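Local atomic coordinates of iron-sulfur cluster assembly scaffold protein NifU (Fervidobacterium islandicum, PDB entry 6A6G), a protein that probably acts as a scaffold on which iron-sulfur clusters are assembled, receiving sulfur from a partner cysteine desulfurase. Residues E8-Y13 with I109-V114. Numbering follows the deposited sequence.
With ZN (zinc ion), chain J.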
loop_
_atom_site.group_PDB
_atom_site.type_symbol
_atom_site.label_atom_id
_atom_site.label_comp_id
_atom_site.label_asym_id
_atom_site.label_seq_id
_atom_site.Cartn_x
_atom_site.Cartn_y
_atom_site.Cartn_z
ATOM N N GLU C 8 -41.602 -6.311 14.944
ATOM C CA GLU C 8 -42.877 -6.807 14.400
ATOM C C GLU C 8 -43.319 -6.005 13.178
ATOM O O GLU C 8 -43.859 -6.584 12.247
ATOM C CB GLU C 8 -43.990 -6.942 15.451
ATOM C CG GLU C 8 -43.712 -6.387 16.843
ATOM C CD GLU C 8 -42.822 -7.245 17.719
ATOM O OE1 GLU C 8 -42.896 -8.484 17.677
ATOM O OE2 GLU C 8 -42.046 -6.665 18.476
ATOM N N PHE C 9 -42.999 -4.708 13.150
ATOM C CA PHE C 9 -43.361 -3.832 12.045
ATOM C C PHE C 9 -42.538 -4.180 10.802
ATOM O O PHE C 9 -43.060 -4.306 9.697
ATOM C CB PHE C 9 -43.139 -2.388 12.476
ATOM C CG PHE C 9 -43.344 -1.377 11.397
ATOM C CD1 PHE C 9 -42.292 -0.998 10.575
ATOM C CD2 PHE C 9 -44.582 -0.760 11.226
ATOM C CE1 PHE C 9 -42.460 -0.032 9.582
ATOM C CE2 PHE C 9 -44.779 0.211 10.228
ATOM C CZ PHE C 9 -43.710 0.575 9.405
ATOM N N ILE C 10 -41.244 -4.363 11.013
ATOM C CA ILE C 10 -40.349 -4.715 9.940
ATOM C C ILE C 10 -40.712 -6.062 9.343
ATOM O O ILE C 10 -40.772 -6.200 8.144
ATOM C CB ILE C 10 -38.877 -4.644 10.394
ATOM C CG1 ILE C 10 -38.479 -3.173 10.491
ATOM C CG2 ILE C 10 -37.967 -5.389 9.421
ATOM C CD1 ILE C 10 -37.067 -2.945 10.987
ATOM N N MET C 11 -40.966 -7.050 10.174
ATOM C CA MET C 11 -41.354 -8.347 9.652
ATOM C C MET C 11 -42.666 -8.248 8.855
ATOM O O MET C 11 -42.760 -8.816 7.761
ATOM C CB MET C 11 -41.430 -9.386 10.772
ATOM C CG MET C 11 -40.077 -9.737 11.382
ATOM S SD MET C 11 -38.798 -10.299 10.203
ATOM C CE MET C 11 -39.453 -11.920 9.881
ATOM N N ASP C 12 -43.640 -7.480 9.349
ATOM C CA ASP C 12 -44.949 -7.367 8.668
ATOM C C ASP C 12 -44.803 -6.741 7.285
ATOM O O ASP C 12 -45.314 -7.273 6.324
ATOM C CB ASP C 12 -45.977 -6.545 9.502
ATOM C CG ASP C 12 -46.528 -7.316 10.717
ATOM O OD1 ASP C 12 -46.438 -8.563 10.731
ATOM O OD2 ASP C 12 -47.050 -6.675 11.670
ATOM N N TYR C 13 -44.106 -5.611 7.199
ATOM C CA TYR C 13 -43.916 -4.922 5.930
ATOM C C TYR C 13 -42.925 -5.609 4.996
ATOM O O TYR C 13 -42.974 -5.369 3.806
ATOM C CB TYR C 13 -43.543 -3.448 6.128
ATOM C CG TYR C 13 -44.741 -2.555 6.402
ATOM C CD1 TYR C 13 -45.461 -1.983 5.352
ATOM C CD2 TYR C 13 -45.164 -2.289 7.701
ATOM C CE1 TYR C 13 -46.554 -1.158 5.595
ATOM C CE2 TYR C 13 -46.262 -1.487 7.950
ATOM C CZ TYR C 13 -46.952 -0.924 6.897
ATOM O OH TYR C 13 -48.032 -0.118 7.137
ATOM N N ILE C 109 -40.887 6.259 10.945
ATOM C CA ILE C 109 -40.220 6.380 12.247
ATOM C C ILE C 109 -39.969 4.991 12.861
ATOM O O ILE C 109 -38.997 4.799 13.583
ATOM C CB ILE C 109 -41.037 7.281 13.217
ATOM C CG1 ILE C 109 -40.249 7.637 14.505
ATOM C CG2 ILE C 109 -42.348 6.601 13.613
ATOM C CD1 ILE C 109 -38.942 8.364 14.294
ATOM N N ASN C 110 -40.814 4.017 12.548
ATOM C CA ASN C 110 -40.602 2.636 13.016
ATOM C C ASN C 110 -39.281 1.991 12.561
ATOM O O ASN C 110 -38.951 0.893 12.995
ATOM C CB ASN C 110 -41.742 1.734 12.547
ATOM C CG ASN C 110 -43.048 2.057 13.208
ATOM O OD1 ASN C 110 -43.291 1.653 14.332
ATOM N ND2 ASN C 110 -43.911 2.765 12.499
ATOM N N PHE C 111 -38.559 2.636 11.656
ATOM C CA PHE C 111 -37.237 2.173 11.273
ATOM C C PHE C 111 -36.138 2.846 12.076
ATOM O O PHE C 111 -34.977 2.657 11.790
ATOM C CB PHE C 111 -36.984 2.408 9.764
ATOM C CG PHE C 111 -37.781 1.499 8.869
ATOM C CD1 PHE C 111 -37.383 0.194 8.671
ATOM C CD2 PHE C 111 -38.923 1.962 8.216
ATOM C CE1 PHE C 111 -38.102 -0.636 7.817
ATOM C CE2 PHE C 111 -39.656 1.142 7.378
ATOM C CZ PHE C 111 -39.254 -0.171 7.186
ATOM N N TYR C 112 -36.498 3.608 13.097
ATOM C CA TYR C 112 -35.521 4.321 13.891
ATOM C C TYR C 112 -34.334 3.479 14.348
ATOM O O TYR C 112 -33.200 3.825 14.092
ATOM C CB TYR C 112 -36.191 4.942 15.113
ATOM C CG TYR C 112 -35.280 5.864 15.852
ATOM C CD1 TYR C 112 -34.956 7.123 15.332
ATOM C CD2 TYR C 112 -34.705 5.473 17.026
ATOM C CE1 TYR C 112 -34.099 7.981 16.008
ATOM C CE2 TYR C 112 -33.862 6.308 17.714
ATOM C CZ TYR C 112 -33.558 7.568 17.227
ATOM O OH TYR C 112 -32.690 8.365 17.954
ATOM N N ASP C 113 -34.602 2.390 15.037
ATOM C CA ASP C 113 -33.576 1.523 15.582
ATOM C C ASP C 113 -32.513 1.082 14.530
ATOM O O ASP C 113 -31.333 0.828 14.874
ATOM C CB ASP C 113 -34.257 0.286 16.183
ATOM C CG ASP C 113 -33.338 -0.515 17.027
ATOM O OD1 ASP C 113 -32.603 0.116 17.805
ATOM O OD2 ASP C 113 -33.332 -1.767 16.901
ATOM N N VAL C 114 -32.916 1.015 13.259
ATOM C CA VAL C 114 -32.001 0.614 12.219
ATOM C C VAL C 114 -30.844 1.578 12.124
ATOM O O VAL C 114 -29.764 1.175 11.673
ATOM C CB VAL C 114 -32.675 0.462 10.851
ATOM C CG1 VAL C 114 -31.647 0.121 9.776
ATOM C CG2 VAL C 114 -33.730 -0.629 10.936
HETATM ZN ZN ZN J . -41.115 -6.794 19.556
#
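Asn110 ND2 is hydrogen-bonded to the backbone oxygen of Pro107, which probably helps to hold the Asn110 amide nearly flat over the Phe9 ring, the two planes only 19° apart. ND2 lies 3.5 Å from Phe9 CE2, while Asn110 CB makes a CH-pi contact 3.5 Å from the centroid of the Phe9 ring. Tyr13 CD2, one helical turn on, sits 3.5 Å above the plane of the opposite Phe9 face. The Phe9 side chain leaves the helix with chi1 at 174°, which places its ring between Asn110 and Tyr13 and turns its edge toward the face of Phe111. That pair is an offset edge-to-face stack, centroids of the Phe9 and Phe111 rings 5.7 Å apart and planes at 81°. In this NifU-like domain the contact ties the N-terminal helix 8-14 to the 3-10 segment leading toward helix 121-133; Phe111 also rests on Ala67 and Val71 of helix 63-76 and meets the ring of Phe124. Replacing Phe9 by an alanine would take away the surface on which the Asn110 amide lies, and would probably leave Phe111 without its edge-on neighbour. Farther along, Ile10 CG1 lies 3.7 Å from Phe111 CE1, and the chain runs on extended to Ile10 CD1, 4.1 Å from Val114 CG2. From the same helix, Met11 packs on Trp423 of the cysteine desulfurase chain.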